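Side-chain contacts in Atg1 tMIT (Kluyveromyces marxianus, PDB 4P1N), which belongs to a serine/threonine protein kinase that is essential in autophagy, where it is required for autophagosome formation, and that takes part in cytoplasm-to-vacuole transport: residues Glu29-Phe32 and Ser33-Leu36; Glu152-Asp155 and Lys156-Leu160; Tyr237-Gly240 and Tyr241-Ile245; Thr246-Glu250 and Ser251-Met255; Ala264-Leu267 and Lys268-Lys271. All coordinates share one frame; numbering follows the deposited sequence.

Contact 1 (Glu29-Phe32 and Ser33-Leu36)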
loop_
_atom_site.group_PDB
_atom_site.type_symbol
_atom_site.label_atom_id
_atom_site.label_comp_id
_atom_site.label_asym_id
_atom_site.label_seq_id
_atom_site.Cartn_x
_atom_site.Cartn_y
_atom_site.Cartn_z
ATOM N N GLU B 29 7.618 -12.396 4.160
ATOM C CA GLU B 29 8.629 -11.585 4.863
ATOM C C GLU B 29 9.167 -12.217 6.132
ATOM O O GLU B 29 10.326 -11.998 6.475
ATOM C CB GLU B 29 8.075 -10.217 5.251
ATOM C CG GLU B 29 7.830 -9.316 4.079
ATOM C CD GLU B 29 9.096 -8.602 3.655
ATOM O OE1 GLU B 29 9.610 -7.825 4.503
ATOM O OE2 GLU B 29 9.581 -8.793 2.487
ATOM N N MET B 30 8.315 -12.945 6.848
ATOM C CA MET B 30 8.756 -13.680 8.022
ATOM C C MET B 30 9.752 -14.825 7.610
ATOM O O MET B 30 10.698 -15.098 8.308
ATOM C CB MET B 30 7.542 -14.200 8.785
ATOM C CG MET B 30 7.867 -15.063 9.996
ATOM S SD MET B 30 8.207 -16.777 9.516
ATOM C CE MET B 30 6.614 -17.549 9.811
ATOM N N LYS B 31 9.559 -15.452 6.456
ATOM C CA LYS B 31 10.510 -16.451 5.978
ATOM C C LYS B 31 11.747 -15.760 5.438
ATOM O O LYS B 31 12.846 -16.180 5.720
ATOM C CB LYS B 31 9.920 -17.309 4.879
ATOM C CG LYS B 31 8.745 -18.148 5.288
ATOM C CD LYS B 31 9.173 -19.242 6.227
ATOM C CE LYS B 31 8.099 -20.298 6.405
ATOM N NZ LYS B 31 8.751 -21.528 6.909
ATOM N N PHE B 32 11.550 -14.683 4.681
ATOM C CA PHE B 32 12.637 -13.925 4.091
ATOM C C PHE B 32 13.601 -13.421 5.170
ATOM O O PHE B 32 14.815 -13.541 5.010
ATOM C CB PHE B 32 12.096 -12.741 3.302
ATOM C CG PHE B 32 13.100 -12.073 2.415
ATOM C CD1 PHE B 32 13.582 -12.712 1.291
ATOM C CD2 PHE B 32 13.537 -10.793 2.683
ATOM C CE1 PHE B 32 14.517 -12.107 0.463
ATOM C CE2 PHE B 32 14.466 -10.169 1.863
ATOM C CZ PHE B 32 14.944 -10.817 0.736
ATOM N N SER B 33 13.057 -12.863 6.242
ATOM C CA SER B 33 13.871 -12.354 7.368
ATOM C C SER B 33 14.857 -13.352 7.940
ATOM O O SER B 33 15.987 -12.984 8.237
ATOM C CB SER B 33 12.982 -11.885 8.501
ATOM O OG SER B 33 12.824 -10.505 8.404
ATOM N N GLN B 34 14.444 -14.612 8.074
ATOM C CA GLN B 34 15.340 -15.669 8.603
ATOM C C GLN B 34 16.477 -16.007 7.654
ATOM O O GLN B 34 17.329 -16.836 7.966
ATOM C CB GLN B 34 14.577 -16.955 8.929
ATOM C CG GLN B 34 13.461 -16.790 9.946
ATOM C CD GLN B 34 12.542 -17.998 9.951
ATOM O OE1 GLN B 34 13.004 -19.132 10.050
ATOM N NE2 GLN B 34 11.243 -17.771 9.833
ATOM N N ILE B 35 16.481 -15.369 6.493
ATOM C CA ILE B 35 17.539 -15.511 5.503
ATOM C C ILE B 35 18.539 -14.350 5.576
ATOM O O ILE B 35 19.679 -14.491 5.144
ATOM C CB ILE B 35 16.899 -15.612 4.101
ATOM C CG1 ILE B 35 16.324 -17.008 3.910
ATOM C CG2 ILE B 35 17.866 -15.269 2.972
ATOM C CD1 ILE B 35 15.079 -16.979 3.061
ATOM N N LEU B 36 18.110 -13.206 6.103
ATOM C CA LEU B 36 19.002 -12.054 6.301
ATOM C C LEU B 36 19.562 -12.015 7.716
ATOM O O LEU B 36 19.602 -13.033 8.408
ATOM C CB LEU B 36 18.249 -10.756 6.013
ATOM C CG LEU B 36 17.614 -10.694 4.623
ATOM C CD1 LEU B 36 16.794 -9.417 4.505
ATOM C CD2 LEU B 36 18.649 -10.789 3.516
#
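Phe32 O takes a sound bond from Ile35 N, 2.9 Å away, and a long, weak one from Leu36 N, which has its better partner in Ser33 O at 3.0 Å. The Ile35 donor stands above the carbonyl plane and off the lone pairs, and its three-residue spacing departs from the alpha-helical pattern. The four-residue pattern still holds just before, where Ser33 N reaches Glu29 O at 2.9 Å. Gln34 N, by contrast, makes merely a weak bond to Lys31 O.

Met30 O is met by a side chain: Gln34 NE2 donates to Met30 O at 3.1 Å with an N-H...O angle of 143°. With CG beside its own backbone N (chi1 -59°) and the chain extended beyond, Gln34 runs back along the helix next to the bent Met30 side chain, which brings NE2 within 3.2 Å of Met30 SD. The apolar contact is between Leu36 and Phe32, where Leu36 CD1 comes obliquely to Phe32 CE2 at 3.6 Å.

Beyond the segments, the Phe32 ring packs on Phe159 and Leu160 of helix 137-170, while Lys31 NZ forms a salt bridge with Glu104 of helix 95-129. The change from four-residue to three-residue spacing marks the C-terminal end of a helix, and the bond from Leu36 N to Ser33 O closes the type I beta turn into which it runs.

Contact 2 (Glu152-Asp155 and Lys156-Leu160)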
loop_
_atom_site.group_PDB
_atom_site.type_symbol
_atom_site.label_atom_id
_atom_site.label_comp_id
_atom_site.label_asym_id
_atom_site.label_seq_id
_atom_site.Cartn_x
_atom_site.Cartn_y
_atom_site.Cartn_z
ATOM N N GLU B 152 8.180 -4.693 -5.151
ATOM C CA GLU B 152 8.948 -5.296 -4.069
ATOM C C GLU B 152 8.937 -6.852 -4.103
ATOM O O GLU B 152 10.002 -7.493 -4.024
ATOM C CB GLU B 152 8.443 -4.788 -2.712
ATOM C CG GLU B 152 9.188 -5.366 -1.513
ATOM C CD GLU B 152 8.559 -4.976 -0.180
ATOM O OE1 GLU B 152 7.607 -4.164 -0.163
ATOM O OE2 GLU B 152 9.020 -5.492 0.850
ATOM N N CYS B 153 7.756 -7.467 -4.200
ATOM C CA CYS B 153 7.672 -8.945 -4.203
ATOM C C CYS B 153 8.433 -9.556 -5.387
ATOM O O CYS B 153 9.098 -10.636 -5.267
ATOM C CB CYS B 153 6.211 -9.424 -4.226
ATOM S SG CYS B 153 5.414 -9.091 -2.647
ATOM N N LEU B 154 8.267 -8.914 -6.532
ATOM C CA LEU B 154 8.938 -9.335 -7.727
ATOM C C LEU B 154 10.474 -9.237 -7.560
ATOM O O LEU B 154 11.182 -10.168 -7.947
ATOM C CB LEU B 154 8.512 -8.491 -8.914
ATOM C CG LEU B 154 8.107 -9.177 -10.210
ATOM C CD1 LEU B 154 8.455 -8.216 -11.320
ATOM C CD2 LEU B 154 8.737 -10.546 -10.456
ATOM N N ASP B 155 10.988 -8.114 -7.027
ATOM C CA ASP B 155 12.438 -8.011 -6.802
ATOM C C ASP B 155 12.958 -9.078 -5.843
ATOM O O ASP B 155 13.991 -9.706 -6.107
ATOM C CB ASP B 155 12.842 -6.637 -6.290
ATOM C CG ASP B 155 12.688 -5.553 -7.345
ATOM O OD1 ASP B 155 12.414 -5.882 -8.523
ATOM O OD2 ASP B 155 12.823 -4.365 -6.990
ATOM N N LYS B 156 12.252 -9.284 -4.739
ATOM C CA LYS B 156 12.609 -10.326 -3.787
ATOM C C LYS B 156 12.534 -11.752 -4.349
ATOM O O LYS B 156 13.434 -12.586 -4.098
ATOM C CB LYS B 156 11.816 -10.180 -2.497
ATOM C CG LYS B 156 12.303 -8.990 -1.713
ATOM C CD LYS B 156 11.524 -8.693 -0.451
ATOM C CE LYS B 156 12.090 -7.413 0.217
ATOM N NZ LYS B 156 11.201 -6.978 1.345
ATOM N N ALA B 157 11.483 -12.045 -5.102
ATOM C CA ALA B 157 11.357 -13.361 -5.722
ATOM C C ALA B 157 12.469 -13.620 -6.760
ATOM O O ALA B 157 12.972 -14.728 -6.841
ATOM C CB ALA B 157 10.012 -13.517 -6.385
ATOM N N GLU B 158 12.838 -12.612 -7.550
ATOM C CA GLU B 158 13.931 -12.764 -8.516
ATOM C C GLU B 158 15.254 -12.991 -7.801
ATOM O O GLU B 158 16.067 -13.836 -8.197
ATOM C CB GLU B 158 14.075 -11.539 -9.422
ATOM C CG GLU B 158 13.031 -11.402 -10.518
ATOM C CD GLU B 158 13.224 -12.388 -11.671
ATOM O OE1 GLU B 158 13.995 -13.374 -11.542
ATOM O OE2 GLU B 158 12.583 -12.178 -12.725
ATOM N N PHE B 159 15.485 -12.221 -6.759
ATOM C CA PHE B 159 16.649 -12.441 -5.941
ATOM C C PHE B 159 16.646 -13.895 -5.493
ATOM O O PHE B 159 17.612 -14.613 -5.761
ATOM C CB PHE B 159 16.678 -11.463 -4.788
ATOM C CG PHE B 159 17.649 -11.813 -3.711
ATOM C CD1 PHE B 159 19.009 -11.661 -3.907
ATOM C CD2 PHE B 159 17.196 -12.245 -2.465
ATOM C CE1 PHE B 159 19.907 -11.972 -2.894
ATOM C CE2 PHE B 159 18.083 -12.560 -1.457
ATOM C CZ PHE B 159 19.441 -12.416 -1.667
ATOM N N LEU B 160 15.549 -14.356 -4.893
ATOM C CA LEU B 160 15.486 -15.734 -4.379
ATOM C C LEU B 160 15.630 -16.811 -5.449
ATOM O O LEU B 160 16.200 -17.881 -5.190
ATOM C CB LEU B 160 14.204 -15.979 -3.582
ATOM C CG LEU B 160 14.076 -15.254 -2.225
ATOM C CD1 LEU B 160 12.628 -15.166 -1.776
ATOM C CD2 LEU B 160 14.899 -15.922 -1.141
#
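Lys156 and Glu152 form the charged part of this contact, a salt bridge spaced one helical turn apart. Lys156 NZ lies 2.7 Å from Glu152 OE2 and meets its anti lone pair, the one turned away from the other oxygen. Different first torsions, Glu152 CG opposite its backbone N (chi1 180°) and Lys156 CG beside its own (chi1 -72°), followed by extended chains, lay the two side chains alongside each other and bring NZ to OE2. The carboxylate has further partners: OE2 also bonds Tyr25 OH, and OE1 pairs with Arg149. Lys156 NZ in turn bridges to Glu29, so that a methionine in its place would probably leave the carboxylates of Glu29 and Glu152 close together without the positive charge they share.

The backbone bonds are regular four-residue helical ones. Lys156 N reaches Glu152 O at 3.0 Å in an almost straight bond (173°), Ala157 N reaches Cys153 O at 2.8 Å, and Phe159 N reaches Asp155 O at 3.0 Å.

Van der Waals contact is slighter: Lys156 CE passes Glu152 CG at 4.0 Å, and Glu158 CG lies 3.4 Å from the carbonyl oxygen Leu154 O. Leu154, Asp155, Ala157 and Glu158 pack on the chain of another protein. Within the chain, Cys153, Lys156 and Leu160 touch Tyr109 of helix 95-129, and Glu152, Lys156 and Phe159 meet helix 10-33.

Contact 3 (Tyr237-Gly240 and Tyr241-Ile245)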
loop_
_atom_site.group_PDB
_atom_site.type_symbol
_atom_site.label_atom_id
_atom_site.label_comp_id
_atom_site.label_asym_id
_atom_site.label_seq_id
_atom_site.Cartn_x
_atom_site.Cartn_y
_atom_site.Cartn_z
ATOM N N TYR B 237 3.093 -24.570 -11.294
ATOM C CA TYR B 237 2.509 -25.602 -12.175
ATOM C C TYR B 237 1.778 -24.963 -13.337
ATOM O O TYR B 237 0.564 -24.839 -13.324
ATOM C CB TYR B 237 1.580 -26.536 -11.409
ATOM C CG TYR B 237 2.332 -27.361 -10.401
ATOM C CD1 TYR B 237 3.287 -28.292 -10.800
ATOM C CD2 TYR B 237 2.127 -27.176 -9.053
ATOM C CE1 TYR B 237 3.994 -29.024 -9.866
ATOM C CE2 TYR B 237 2.823 -27.897 -8.114
ATOM C CZ TYR B 237 3.746 -28.819 -8.526
ATOM O OH TYR B 237 4.405 -29.495 -7.555
ATOM N N ASP B 238 2.545 -24.552 -14.334
ATOM C CA ASP B 238 2.023 -23.844 -15.503
ATOM C C ASP B 238 1.595 -24.881 -16.545
ATOM O O ASP B 238 2.259 -25.899 -16.757
ATOM C CB ASP B 238 3.054 -22.830 -16.048
ATOM C CG ASP B 238 2.674 -22.243 -17.446
ATOM O OD1 ASP B 238 2.582 -23.009 -18.432
ATOM O OD2 ASP B 238 2.503 -21.011 -17.566
ATOM N N ASP B 239 0.465 -24.581 -17.168
ATOM C CA ASP B 239 -0.173 -25.381 -18.253
ATOM C C ASP B 239 0.663 -25.625 -19.521
ATOM O O ASP B 239 0.479 -26.613 -20.230
ATOM C CB ASP B 239 -1.426 -24.598 -18.725
ATOM C CG ASP B 239 -2.596 -25.455 -18.894
ATOM O OD1 ASP B 239 -2.420 -26.638 -18.649
ATOM O OD2 ASP B 239 -3.685 -24.957 -19.267
ATOM N N GLY B 240 1.516 -24.672 -19.868
ATOM C CA GLY B 240 2.021 -24.598 -21.265
ATOM C C GLY B 240 1.118 -23.726 -22.138
ATOM O O GLY B 240 1.388 -23.532 -23.317
ATOM N N TYR B 241 0.038 -23.223 -21.549
ATOM C CA TYR B 241 -0.914 -22.345 -22.186
ATOM C C TYR B 241 -1.058 -21.162 -21.279
ATOM O O TYR B 241 -2.025 -20.434 -21.342
ATOM C CB TYR B 241 -2.275 -23.018 -22.361
ATOM C CG TYR B 241 -2.254 -24.168 -23.326
ATOM C CD1 TYR B 241 -2.187 -23.936 -24.696
ATOM C CD2 TYR B 241 -2.262 -25.479 -22.887
ATOM C CE1 TYR B 241 -2.145 -24.969 -25.599
ATOM C CE2 TYR B 241 -2.199 -26.536 -23.791
ATOM C CZ TYR B 241 -2.162 -26.283 -25.149
ATOM O OH TYR B 241 -2.120 -27.288 -26.088
ATOM N N SER B 242 -0.077 -20.979 -20.420
ATOM C CA SER B 242 -0.071 -19.870 -19.515
ATOM C C SER B 242 -1.158 -19.975 -18.431
ATOM O O SER B 242 -1.533 -18.965 -17.853
ATOM C CB SER B 242 -0.184 -18.546 -20.313
ATOM O OG SER B 242 -0.418 -17.478 -19.422
ATOM N N SER B 243 -1.680 -21.178 -18.166
ATOM C CA SER B 243 -2.562 -21.371 -17.004
ATOM C C SER B 243 -1.880 -22.130 -15.883
ATOM O O SER B 243 -1.280 -23.188 -16.089
ATOM C CB SER B 243 -3.819 -22.165 -17.352
ATOM O OG SER B 243 -4.533 -21.550 -18.384
ATOM N N ASN B 244 -2.092 -21.651 -14.682
ATOM C CA ASN B 244 -1.658 -22.342 -13.488
ATOM C C ASN B 244 -2.735 -23.281 -13.050
ATOM O O ASN B 244 -3.916 -23.002 -13.207
ATOM C CB ASN B 244 -1.292 -21.315 -12.410
ATOM C CG ASN B 244 -0.135 -20.422 -12.874
ATOM O OD1 ASN B 244 -0.279 -19.228 -12.996
ATOM N ND2 ASN B 244 0.979 -21.023 -13.199
ATOM N N ILE B 245 -2.309 -24.401 -12.498
ATOM C CA ILE B 245 -3.171 -25.497 -12.227
ATOM C C ILE B 245 -3.310 -25.625 -10.698
ATOM O O ILE B 245 -2.326 -25.448 -9.955
ATOM C CB ILE B 245 -2.567 -26.776 -12.839
ATOM C CG1 ILE B 245 -2.536 -26.681 -14.381
ATOM C CG2 ILE B 245 -3.327 -28.021 -12.390
ATOM C CD1 ILE B 245 -3.811 -26.183 -15.041
#
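A short, weakly bonded beta hairpin joins Tyr237-Asp238 to Asn244-Ile245. The two segments run nearly antiparallel, 161° apart, and Asp238 faces Asn244 as a non-hydrogen-bonded pair with their CA atoms 4.5 Å apart. Flanking that pair, Ile245 N donates to Tyr237 O at 3.0 Å, and Asp239 N points to Ser243 O across a modelled distance so short that its exact length is doubtful. A CA-H...O contact, Asn244 CA to Tyr237 O at 3.3 Å, adds to the link between the strands.

Inside the loop, Asp238 OD1 faces Gly240 N in the position of an Asx-turn acceptor, though the modelled distance is too short to be trusted. The Asp238 carboxylate is swung over the turn because CG lies opposite the backbone N (chi1 169°), and its OD2 comes within 3.4 Å of Ser242 CA. An alanine here would remove that acceptor and would probably leave Gly240 N without its mate and the loop freer to move. At Gly240 a CB would run into the preceding carbonyl oxygen.

Outside, Asp239 OD2 lies at the edge of the Tyr241 ring, 3.9 Å from CD2, while Gly240 O sits over a ring face; the Asp239 and Ile245 side chains cross at about a right angle, with Asp239 OD1 3.9 Å from Ile245 CD1. Ser242 O also bonds a basic side chain of another protein. The whole is a beta hairpin whose geometry fits an Asx turn at Asp238 where the loop opens.

Contact 4 (Thr246-Glu250 and Ser251-Met255)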
loop_
_atom_site.group_PDB
_atom_site.type_symbol
_atom_site.label_atom_id
_atom_site.label_comp_id
_atom_site.label_asym_id
_atom_site.label_seq_id
_atom_site.Cartn_x
_atom_site.Cartn_y
_atom_site.Cartn_z
ATOM N N THR B 246 -4.525 -25.928 -10.242
ATOM C CA THR B 246 -4.734 -26.159 -8.821
ATOM C C THR B 246 -4.184 -27.528 -8.494
ATOM O O THR B 246 -4.349 -28.478 -9.246
ATOM C CB THR B 246 -6.204 -26.072 -8.406
ATOM O OG1 THR B 246 -6.703 -24.787 -8.788
ATOM C CG2 THR B 246 -6.344 -26.225 -6.892
ATOM N N SER B 247 -3.490 -27.588 -7.381
ATOM C CA SER B 247 -2.736 -28.750 -6.958
ATOM C C SER B 247 -3.472 -29.497 -5.847
ATOM O O SER B 247 -3.106 -30.611 -5.483
ATOM C CB SER B 247 -1.383 -28.259 -6.427
ATOM O OG SER B 247 -0.606 -29.363 -6.005
ATOM N N LEU B 248 -4.470 -28.836 -5.271
ATOM C CA LEU B 248 -5.289 -29.404 -4.235
ATOM C C LEU B 248 -6.253 -30.378 -4.894
ATOM O O LEU B 248 -6.720 -30.113 -6.005
ATOM C CB LEU B 248 -6.108 -28.313 -3.545
ATOM C CG LEU B 248 -5.374 -27.216 -2.754
ATOM C CD1 LEU B 248 -6.285 -26.022 -2.540
ATOM C CD2 LEU B 248 -4.903 -27.733 -1.414
ATOM N N ASP B 249 -6.550 -31.479 -4.210
ATOM C CA ASP B 249 -7.681 -32.330 -4.595
ATOM C C ASP B 249 -8.954 -31.934 -3.843
ATOM O O ASP B 249 -8.930 -31.063 -2.972
ATOM C CB ASP B 249 -7.346 -33.822 -4.448
ATOM C CG ASP B 249 -7.434 -34.339 -3.008
ATOM O OD1 ASP B 249 -8.299 -33.898 -2.217
ATOM O OD2 ASP B 249 -6.649 -35.257 -2.678
ATOM N N GLU B 250 -10.062 -32.576 -4.205
ATOM C CA GLU B 250 -11.378 -32.217 -3.680
ATOM C C GLU B 250 -11.520 -32.444 -2.177
ATOM O O GLU B 250 -12.195 -31.669 -1.500
ATOM C CB GLU B 250 -12.483 -32.992 -4.410
ATOM C CG GLU B 250 -13.867 -32.382 -4.230
ATOM C CD GLU B 250 -13.923 -30.952 -4.739
ATOM O OE1 GLU B 250 -13.330 -30.686 -5.812
ATOM O OE2 GLU B 250 -14.537 -30.095 -4.060
ATOM N N SER B 251 -10.923 -33.520 -1.664
ATOM C CA SER B 251 -10.974 -33.803 -0.222
ATOM C C SER B 251 -10.158 -32.774 0.549
ATOM O O SER B 251 -10.446 -32.492 1.704
ATOM C CB SER B 251 -10.481 -35.229 0.092
ATOM O OG SER B 251 -9.074 -35.322 -0.096
ATOM N N ASP B 252 -9.145 -32.197 -0.086
ATOM C CA ASP B 252 -8.408 -31.095 0.528
ATOM C C ASP B 252 -9.309 -29.880 0.639
ATOM O O ASP B 252 -9.423 -29.277 1.715
ATOM C CB ASP B 252 -7.190 -30.721 -0.287
ATOM C CG ASP B 252 -6.183 -31.818 -0.371
ATOM O OD1 ASP B 252 -6.058 -32.571 0.600
ATOM O OD2 ASP B 252 -5.492 -31.895 -1.408
ATOM N N LYS B 253 -9.957 -29.531 -0.468
ATOM C CA LYS B 253 -10.860 -28.389 -0.491
ATOM C C LYS B 253 -11.990 -28.541 0.528
ATOM O O LYS B 253 -12.357 -27.590 1.219
ATOM C CB LYS B 253 -11.436 -28.197 -1.885
ATOM C CG LYS B 253 -10.475 -27.522 -2.857
ATOM C CD LYS B 253 -10.962 -27.660 -4.291
ATOM C CE LYS B 253 -9.802 -27.822 -5.252
ATOM N NZ LYS B 253 -10.264 -28.238 -6.594
ATOM N N GLU B 254 -12.524 -29.743 0.635
ATOM C CA GLU B 254 -13.578 -30.011 1.612
ATOM C C GLU B 254 -13.066 -29.917 3.063
ATOM O O GLU B 254 -13.734 -29.368 3.919
ATOM C CB GLU B 254 -14.241 -31.371 1.326
ATOM C CG GLU B 254 -15.395 -31.725 2.256
ATOM C CD GLU B 254 -16.351 -30.560 2.508
ATOM O OE1 GLU B 254 -16.614 -29.767 1.570
ATOM O OE2 GLU B 254 -16.840 -30.439 3.656
ATOM N N MET B 255 -11.878 -30.432 3.331
ATOM C CA MET B 255 -11.263 -30.259 4.641
ATOM C C MET B 255 -10.998 -28.776 4.993
ATOM O O MET B 255 -11.287 -28.340 6.112
ATOM C CB MET B 255 -9.963 -31.050 4.686
ATOM C CG MET B 255 -9.449 -31.343 6.078
ATOM S SD MET B 255 -7.845 -32.176 6.039
ATOM C CE MET B 255 -8.310 -33.780 5.419
#
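This is a helix N-terminal cap, a capping box in which Asp249 and Asp252 exchange bonds where the loop after strand 244-245 enters helix 250-273. In one direction, Asp252 N donates to Asp249 OD1 at 2.9 Å, nearly along that oxygen's C-O axis. In the other, Asp249 N reaches Asp252 OD2 at 3.0 Å, meeting it on the anti side and out of the carboxylate plane. Asp249 CG takes the crowded position between its backbone N and carbonyl carbon (chi1 79°), which folds OD1 over the opening turn. There OD1 has a second donor, Ser251 OG at 2.7 Å, on its syn side.

The first helical bond follows, Lys253 N to Asp249 O at 3.1 Å. Before the cap, Leu248 CD2 covers Asp252 CB at 3.9 Å, and Thr246 CG2 meets Lys253 CE end-on at 4.1 Å. Both Asp252 oxygens also accept from the backbone of another protein's chain, which probably helps offset the crowding of like charges. That crowding is close: the two carboxylates stack with planes 7° apart, Asp249 OD1 lying 3.5 Å from Asp252 OD2.

Contact 5 (Ala264-Leu267 and Lys268-Lys271)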
loop_
_atom_site.group_PDB
_atom_site.type_symbol
_atom_site.label_atom_id
_atom_site.label_comp_id
_atom_site.label_asym_id
_atom_site.label_seq_id
_atom_site.Cartn_x
_atom_site.Cartn_y
_atom_site.Cartn_z
ATOM N N ALA B 264 -14.361 -19.358 11.413
ATOM C CA ALA B 264 -15.327 -18.260 11.352
ATOM C C ALA B 264 -16.255 -18.317 12.573
ATOM O O ALA B 264 -16.598 -17.286 13.168
ATOM C CB ALA B 264 -16.154 -18.326 10.079
ATOM N N ASN B 265 -16.650 -19.517 12.953
ATOM C CA ASN B 265 -17.578 -19.648 14.080
ATOM C C ASN B 265 -16.901 -19.292 15.396
ATOM O O ASN B 265 -17.498 -18.649 16.233
ATOM C CB ASN B 265 -18.246 -21.021 14.091
ATOM C CG ASN B 265 -19.383 -21.104 13.084
ATOM O OD1 ASN B 265 -20.128 -20.131 12.882
ATOM N ND2 ASN B 265 -19.509 -22.256 12.422
ATOM N N ARG B 266 -15.628 -19.630 15.525
ATOM C CA ARG B 266 -14.841 -19.209 16.672
ATOM C C ARG B 266 -14.754 -17.682 16.736
ATOM O O ARG B 266 -14.902 -17.085 17.801
ATOM C CB ARG B 266 -13.450 -19.811 16.557
ATOM C CG ARG B 266 -12.555 -19.686 17.761
ATOM C CD ARG B 266 -13.099 -20.405 18.982
ATOM N NE ARG B 266 -13.593 -19.424 19.940
ATOM C CZ ARG B 266 -14.637 -19.598 20.741
ATOM N NH1 ARG B 266 -15.340 -20.730 20.725
ATOM N NH2 ARG B 266 -14.975 -18.611 21.563
ATOM N N LEU B 267 -14.515 -17.056 15.587
ATOM C CA LEU B 267 -14.427 -15.607 15.518
ATOM C C LEU B 267 -15.764 -14.924 15.908
ATOM O O LEU B 267 -15.769 -13.928 16.636
ATOM C CB LEU B 267 -13.950 -15.174 14.130
ATOM C CG LEU B 267 -13.920 -13.677 13.838
ATOM C CD1 LEU B 267 -13.067 -12.898 14.818
ATOM C CD2 LEU B 267 -13.432 -13.428 12.433
ATOM N N LYS B 268 -16.886 -15.455 15.436
ATOM C CA LYS B 268 -18.202 -14.903 15.800
ATOM C C LYS B 268 -18.483 -15.012 17.300
ATOM O O LYS B 268 -19.014 -14.074 17.934
ATOM C CB LYS B 268 -19.312 -15.616 15.029
ATOM C CG LYS B 268 -19.317 -15.291 13.546
ATOM C CD LYS B 268 -20.450 -16.006 12.837
ATOM C CE LYS B 268 -20.416 -15.734 11.344
ATOM N NZ LYS B 268 -21.266 -16.698 10.596
ATOM N N ALA B 269 -18.161 -16.162 17.874
ATOM C CA ALA B 269 -18.328 -16.356 19.331
ATOM C C ALA B 269 -17.506 -15.326 20.081
ATOM O O ALA B 269 -17.988 -14.646 20.992
ATOM C CB ALA B 269 -17.879 -17.747 19.739
ATOM N N LEU B 270 -16.250 -15.203 19.688
ATOM C CA LEU B 270 -15.377 -14.229 20.305
ATOM C C LEU B 270 -15.944 -12.806 20.192
ATOM O O LEU B 270 -15.909 -12.033 21.144
ATOM C CB LEU B 270 -14.013 -14.290 19.649
ATOM C CG LEU B 270 -12.776 -13.766 20.372
ATOM C CD1 LEU B 270 -12.056 -12.769 19.465
ATOM C CD2 LEU B 270 -12.993 -13.185 21.764
ATOM N N LYS B 271 -16.463 -12.451 19.032
ATOM C CA LYS B 271 -17.050 -11.107 18.856
ATOM C C LYS B 271 -18.244 -10.864 19.766
ATOM O O LYS B 271 -18.448 -9.741 20.250
ATOM C CB LYS B 271 -17.458 -10.901 17.409
ATOM C CG LYS B 271 -16.240 -10.936 16.502
ATOM C CD LYS B 271 -15.847 -9.577 15.978
ATOM C CE LYS B 271 -16.441 -9.314 14.604
ATOM N NZ LYS B 271 -15.573 -8.335 13.875
#
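Ala269 CB lies over one face of the Arg266 guanidinium, 3.5 Å from NH2. A chain bent at chi2 and chi3 puts the flat group there: CG leaves opposite the backbone N (chi1 -170°), and the next torsion (chi2 63°) curls the side chain toward the following turn. Along another side of the helix, Leu267 and Lys271 run side by side, Leu267 CD1 touching Lys271 CG at 4.1 Å. That same CG comes as near as 3.0 Å to Leu267 O, a tight fit. Lys268 rises past the preceding turn with CG 3.4 Å from Ala264 O, and its chain slants across that of Asn265, Lys268 CD lying 4.1 Å from Asn265 OD1.

Regular helical bonds set this spacing, among them Lys268 N to Ala264 O at 2.9 Å and Leu270 N to Arg266 O at 3.0 Å. Farther out, salt bridges hold the charged ends: Arg266 NH2 pairs with Glu203 of helix 184-204, and Lys271 NZ with Glu213 of helix 209-227. Arg266 also packs on an apolar side chain of another protein. Within the chain, this part of helix 250-273 lies against helix 209-227, where Leu267 touches Leu220, Leu270 touches Tyr209 and Arg266 touches Tyr216.

How the contacts relate
The five contacts come in series along the chain. Contacts 1 and 2 belong to the first MIT domain, with centres 13 Å apart, and touch where an ion pair joins helix 10-33 to helix 137-170. Contacts 3, 4 and 5 belong to the second. Contact 3 leads into contact 4 through strand 244-245, and the two touch where Tyr237 CE2 lies 4.3 Å from Ser247 OG. Contacts 4 and 5 share helix 250-273, near its two ends, with centres 25 Å apart. Between the groups the nearest atoms are at least about 13 Å apart. Contacts 2 to 5 each reach the chain of another protein, consistent with both MIT domains serving in partner binding.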